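Local coordinates for protein glutathione S-transferase (Acinetobacter baumannii, PDB 4MP4) that probably conjugates glutathione to electrophilic substrates, as a bacterial member of the glutathione S-transferase family, at residues 163-174 with 188-198. Residues are numbered along the deposited sequence; the frame is centred on the assembly and turned at random.
Sequences WSIVDAELALML and LKNYALQQWQR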
loop_
_atom_site.group_PDB
_atom_site.type_symbol
_atom_site.label_atom_id
_atom_site.label_comp_id
_atom_site.label_asym_id
_atom_site.label_seq_id
_atom_site.Cartn_x
_atom_site.Cartn_y
_atom_site.Cartn_z
ATOM N N TRP A 163 -15.425 -4.503 -15.079
ATOM C CA TRP A 163 -14.769 -3.367 -14.479
ATOM C C TRP A 163 -14.447 -3.559 -12.988
ATOM O O TRP A 163 -15.246 -4.104 -12.235
ATOM C CB TRP A 163 -15.641 -2.131 -14.673
ATOM C CG TRP A 163 -14.965 -0.910 -14.179
ATOM C CD1 TRP A 163 -14.122 -0.095 -14.888
ATOM C CD2 TRP A 163 -15.036 -0.365 -12.861
ATOM N NE1 TRP A 163 -13.680 0.927 -14.092
ATOM C CE2 TRP A 163 -14.217 0.786 -12.837
ATOM C CE3 TRP A 163 -15.705 -0.740 -11.691
ATOM C CZ2 TRP A 163 -14.051 1.572 -11.701
ATOM C CZ3 TRP A 163 -15.544 0.044 -10.553
ATOM C CH2 TRP A 163 -14.722 1.187 -10.570
ATOM N N SER A 164 -13.265 -3.120 -12.572
ATOM C CA SER A 164 -12.951 -2.975 -11.153
ATOM C C SER A 164 -12.207 -1.672 -10.926
ATOM O O SER A 164 -11.688 -1.071 -11.874
ATOM C CB SER A 164 -12.110 -4.142 -10.646
ATOM O OG SER A 164 -10.975 -4.328 -11.455
ATOM N N ILE A 165 -12.140 -1.235 -9.673
ATOM C CA ILE A 165 -11.507 0.049 -9.352
ATOM C C ILE A 165 -10.050 0.098 -9.877
ATOM O O ILE A 165 -9.488 1.180 -10.095
ATOM C CB ILE A 165 -11.577 0.329 -7.822
ATOM C CG1 ILE A 165 -11.238 1.785 -7.484
ATOM C CG2 ILE A 165 -10.698 -0.626 -7.062
ATOM C CD1 ILE A 165 -12.192 2.791 -8.088
ATOM N N VAL A 166 -9.460 -1.072 -10.119
ATOM C CA VAL A 166 -8.073 -1.138 -10.545
ATOM C C VAL A 166 -7.957 -0.711 -12.014
ATOM O O VAL A 166 -6.889 -0.253 -12.459
ATOM C CB VAL A 166 -7.435 -2.541 -10.294
ATOM C CG1 VAL A 166 -5.954 -2.517 -10.618
ATOM C CG2 VAL A 166 -7.609 -2.958 -8.855
ATOM N N ASP A 167 -9.054 -0.834 -12.768
ATOM C CA ASP A 167 -9.039 -0.310 -14.137
ATOM C C ASP A 167 -8.816 1.200 -14.095
ATOM O O ASP A 167 -8.015 1.753 -14.873
ATOM C CB ASP A 167 -10.311 -0.652 -14.924
ATOM C CG ASP A 167 -10.430 -2.150 -15.237
ATOM O OD1 ASP A 167 -9.616 -2.671 -16.060
ATOM O OD2 ASP A 167 -11.354 -2.798 -14.663
ATOM N N ALA A 168 -9.491 1.856 -13.155
ATOM C CA ALA A 168 -9.399 3.304 -13.044
ATOM C C ALA A 168 -7.990 3.715 -12.579
ATOM O O ALA A 168 -7.458 4.750 -13.009
ATOM C CB ALA A 168 -10.486 3.849 -12.114
ATOM N N GLU A 169 -7.383 2.885 -11.735
ATOM C CA GLU A 169 -6.061 3.181 -11.184
ATOM C C GLU A 169 -4.969 2.996 -12.243
ATOM O O GLU A 169 -4.023 3.783 -12.313
ATOM C CB GLU A 169 -5.760 2.308 -9.959
ATOM C CG GLU A 169 -6.714 2.491 -8.785
ATOM C CD GLU A 169 -6.601 1.360 -7.742
ATOM O OE1 GLU A 169 -5.976 0.330 -8.052
ATOM O OE2 GLU A 169 -7.132 1.495 -6.621
ATOM N N LEU A 170 -5.104 1.950 -13.060
ATOM C CA LEU A 170 -4.135 1.661 -14.107
ATOM C C LEU A 170 -4.218 2.714 -15.203
ATOM O O LEU A 170 -3.196 3.227 -15.654
ATOM C CB LEU A 170 -4.367 0.264 -14.699
ATOM C CG LEU A 170 -3.419 -0.168 -15.831
ATOM C CD1 LEU A 170 -1.969 -0.289 -15.344
ATOM C CD2 LEU A 170 -3.870 -1.483 -16.435
ATOM N N ALA A 171 -5.435 3.035 -15.627
ATOM C CA ALA A 171 -5.632 4.079 -16.630
ATOM C C ALA A 171 -4.980 5.394 -16.215
ATOM O O ALA A 171 -4.308 6.025 -17.021
ATOM C CB ALA A 171 -7.110 4.291 -16.937
ATOM N N LEU A 172 -5.183 5.809 -14.965
ATOM C CA LEU A 172 -4.601 7.070 -14.515
ATOM C C LEU A 172 -3.079 6.992 -14.632
ATOM O O LEU A 172 -2.434 7.930 -15.096
ATOM C CB LEU A 172 -5.051 7.452 -13.098
ATOM C CG LEU A 172 -4.417 8.758 -12.595
ATOM C CD1 LEU A 172 -5.385 9.522 -11.684
ATOM C CD2 LEU A 172 -3.011 8.537 -11.904
ATOM N N MET A 173 -2.519 5.862 -14.220
ATOM C CA MET A 173 -1.079 5.630 -14.315
ATOM C C MET A 173 -0.616 5.758 -15.747
ATOM O O MET A 173 0.373 6.439 -16.016
ATOM C CB MET A 173 -0.704 4.252 -13.768
ATOM C CG MET A 173 0.783 4.066 -13.568
ATOM S SD MET A 173 1.573 5.222 -12.402
ATOM C CE MET A 173 1.265 4.460 -10.818
ATOM N N LEU A 174 -1.331 5.116 -16.666
ATOM C CA LEU A 174 -0.971 5.196 -18.081
ATOM C C LEU A 174 -1.124 6.621 -18.634
ATOM O O LEU A 174 -0.345 7.055 -19.484
ATOM C CB LEU A 174 -1.790 4.199 -18.906
ATOM C CG LEU A 174 -1.454 2.713 -18.765
ATOM C CD1 LEU A 174 -2.567 1.856 -19.353
ATOM C CD2 LEU A 174 -0.159 2.425 -19.473
ATOM N N LEU A 188 -2.632 0.071 -25.471
ATOM C CA LEU A 188 -2.765 0.636 -24.131
ATOM C C LEU A 188 -3.413 2.020 -24.111
ATOM O O LEU A 188 -4.042 2.389 -23.119
ATOM C CB LEU A 188 -1.421 0.661 -23.407
ATOM C CG LEU A 188 -0.877 -0.730 -23.091
ATOM C CD1 LEU A 188 0.510 -0.642 -22.486
ATOM C CD2 LEU A 188 -1.850 -1.471 -22.164
ATOM N N LYS A 189 -3.268 2.784 -25.192
ATOM C CA LYS A 189 -3.991 4.053 -25.304
ATOM C C LYS A 189 -5.486 3.779 -25.401
ATOM O O LYS A 189 -6.288 4.388 -24.694
ATOM C CB LYS A 189 -3.535 4.855 -26.518
ATOM C CG LYS A 189 -2.187 5.533 -26.325
ATOM C CD LYS A 189 -1.782 6.287 -27.570
ATOM C CE LYS A 189 -0.370 6.821 -27.482
ATOM N NZ LYS A 189 0.032 7.443 -28.781
ATOM N N ASN A 190 -5.854 2.849 -26.273
ATOM C CA ASN A 190 -7.248 2.437 -26.403
ATOM C C ASN A 190 -7.859 2.020 -25.062
ATOM O O ASN A 190 -8.951 2.471 -24.719
ATOM C CB ASN A 190 -7.395 1.317 -27.441
ATOM C CG ASN A 190 -7.195 1.813 -28.864
ATOM O OD1 ASN A 190 -7.420 2.990 -29.170
ATOM N ND2 ASN A 190 -6.773 0.911 -29.747
ATOM N N TYR A 191 -7.143 1.175 -24.312
ATOM C CA TYR A 191 -7.574 0.764 -22.978
ATOM C C TYR A 191 -7.755 1.958 -22.057
ATOM O O TYR A 191 -8.795 2.120 -21.423
ATOM C CB TYR A 191 -6.558 -0.187 -22.334
ATOM C CG TYR A 191 -6.868 -0.470 -20.872
ATOM C CD1 TYR A 191 -7.928 -1.299 -20.515
ATOM C CD2 TYR A 191 -6.104 0.093 -19.856
ATOM C CE1 TYR A 191 -8.222 -1.555 -19.193
ATOM C CE2 TYR A 191 -6.380 -0.163 -18.527
ATOM C CZ TYR A 191 -7.449 -0.984 -18.194
ATOM O OH TYR A 191 -7.753 -1.238 -16.870
ATOM N N ALA A 192 -6.728 2.792 -21.983
ATOM C CA ALA A 192 -6.756 3.937 -21.084
ATOM C C ALA A 192 -7.860 4.929 -21.462
ATOM O O ALA A 192 -8.584 5.388 -20.598
ATOM C CB ALA A 192 -5.407 4.615 -21.070
ATOM N N LEU A 193 -7.997 5.238 -22.754
ATOM C CA LEU A 193 -8.994 6.212 -23.199
ATOM C C LEU A 193 -10.394 5.747 -22.858
ATOM O O LEU A 193 -11.222 6.511 -22.378
ATOM C CB LEU A 193 -8.893 6.479 -24.709
ATOM C CG LEU A 193 -10.175 7.081 -25.331
ATOM C CD1 LEU A 193 -10.448 8.534 -24.878
ATOM C CD2 LEU A 193 -10.196 6.972 -26.866
ATOM N N GLN A 194 -10.650 4.477 -23.114
ATOM C CA GLN A 194 -11.935 3.907 -22.794
ATOM C C GLN A 194 -12.182 3.961 -21.290
ATOM O O GLN A 194 -13.275 4.310 -20.844
ATOM C CB GLN A 194 -12.030 2.476 -23.315
ATOM C CG GLN A 194 -13.198 1.732 -22.725
ATOM C CD GLN A 194 -13.416 0.368 -23.346
ATOM O OE1 GLN A 194 -14.294 -0.377 -22.915
ATOM N NE2 GLN A 194 -12.623 0.035 -24.365
ATOM N N GLN A 195 -11.168 3.629 -20.502
ATOM C CA GLN A 195 -11.329 3.708 -19.059
ATOM C C GLN A 195 -11.662 5.128 -18.603
ATOM O O GLN A 195 -12.434 5.322 -17.669
ATOM C CB GLN A 195 -10.098 3.157 -18.330
ATOM C CG GLN A 195 -9.908 1.643 -18.541
ATOM C CD GLN A 195 -11.189 0.842 -18.270
ATOM O OE1 GLN A 195 -11.959 1.180 -17.375
ATOM N NE2 GLN A 195 -11.411 -0.219 -19.041
ATOM N N TRP A 196 -11.087 6.112 -19.290
ATOM C CA TRP A 196 -11.272 7.523 -18.955
ATOM C C TRP A 196 -12.701 7.996 -19.241
ATOM O O TRP A 196 -13.152 8.991 -18.676
ATOM C CB TRP A 196 -10.251 8.381 -19.727
ATOM C CG TRP A 196 -9.654 9.485 -18.923
ATOM C CD1 TRP A 196 -9.716 10.826 -19.191
ATOM C CD2 TRP A 196 -8.905 9.351 -17.704
ATOM N NE1 TRP A 196 -9.049 11.534 -18.213
ATOM C CE2 TRP A 196 -8.536 10.648 -17.286
ATOM C CE3 TRP A 196 -8.507 8.257 -16.917
ATOM C CZ2 TRP A 196 -7.792 10.890 -16.130
ATOM C CZ3 TRP A 196 -7.757 8.499 -15.759
ATOM C CH2 TRP A 196 -7.422 9.801 -15.375
ATOM N N GLN A 197 -13.404 7.280 -20.118
ATOM C CA GLN A 197 -14.758 7.660 -20.528
ATOM C C GLN A 197 -15.804 7.019 -19.640
ATOM O O GLN A 197 -16.990 7.254 -19.806
ATOM C CB GLN A 197 -15.020 7.279 -21.993
ATOM C CG GLN A 197 -14.149 8.033 -22.977
ATOM C CD GLN A 197 -14.444 9.526 -23.000
ATOM O OE1 GLN A 197 -15.605 9.946 -22.878
ATOM N NE2 GLN A 197 -13.395 10.340 -23.161
ATOM N N ARG A 198 -15.354 6.192 -18.704
ATOM C CA ARG A 198 -16.224 5.674 -17.657
ATOM C C ARG A 198 -16.884 6.883 -16.980
ATOM O O ARG A 198 -16.204 7.861 -16.680
ATOM C CB ARG A 198 -15.382 4.873 -16.661
ATOM C CG ARG A 198 -16.145 4.173 -15.561
ATOM C CD ARG A 198 -16.379 2.720 -15.911
ATOM N NE ARG A 198 -17.117 2.047 -14.852
ATOM C CZ ARG A 198 -17.743 0.884 -14.999
ATOM N NH1 ARG A 198 -17.713 0.254 -16.167
ATOM N NH2 ARG A 198 -18.393 0.351 -13.973
HETATM O O HOH W 1 -12.284 3.018 -15.512
#
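D167 OD1 takes two donors, the Y191 hydroxyl across the contact (OH to OD1 2.5 Å) and the backbone N of L159 in the preceding loop, while D167 OD2 takes the backbone N-H of S164 in a nearly straight bond (N to OD2 2.9 Å). Two donors at OD1 and one at OD2 would probably stabilise a buried carboxylate. Y191 reaches OD1 at its ring edge because CG lies anti to the backbone N (chi1 171°); L170 CD2 lies 3.5 Å from Y191 CE2, and Q195 CG lies over the rim of one face. One turn on from D167, A171 faces A192 (CA to CA 4.6 Å), and A171 CB also meets Q195 CB at 3.5 Å; L174 rests on A192 and L188, and the W196 ring leans on L172. At the start of the segment the W163 indole is sandwiched between I165 N and the guanidinium of R198, which lies flat on it with planes at 5° and CZ 3.6 Å from the five-membered ring's centroid, a cation-pi stack. R198 NH2 also forms a salt bridge with E30 of helix 19-30, linking this stack to the thioredoxin-like domain. One water joins W163 NE1 to O and OE1 of Q195. The two helices cross at -121°. The S-x-x-D sequence from S164 to D167 supplies one half of a capping box, S164 N to D167 OD2, whereas D167 N bonds to S164 O instead of OG; this is consistent with the N-capping box known at this helix in the glutathione transferase C-terminal domain.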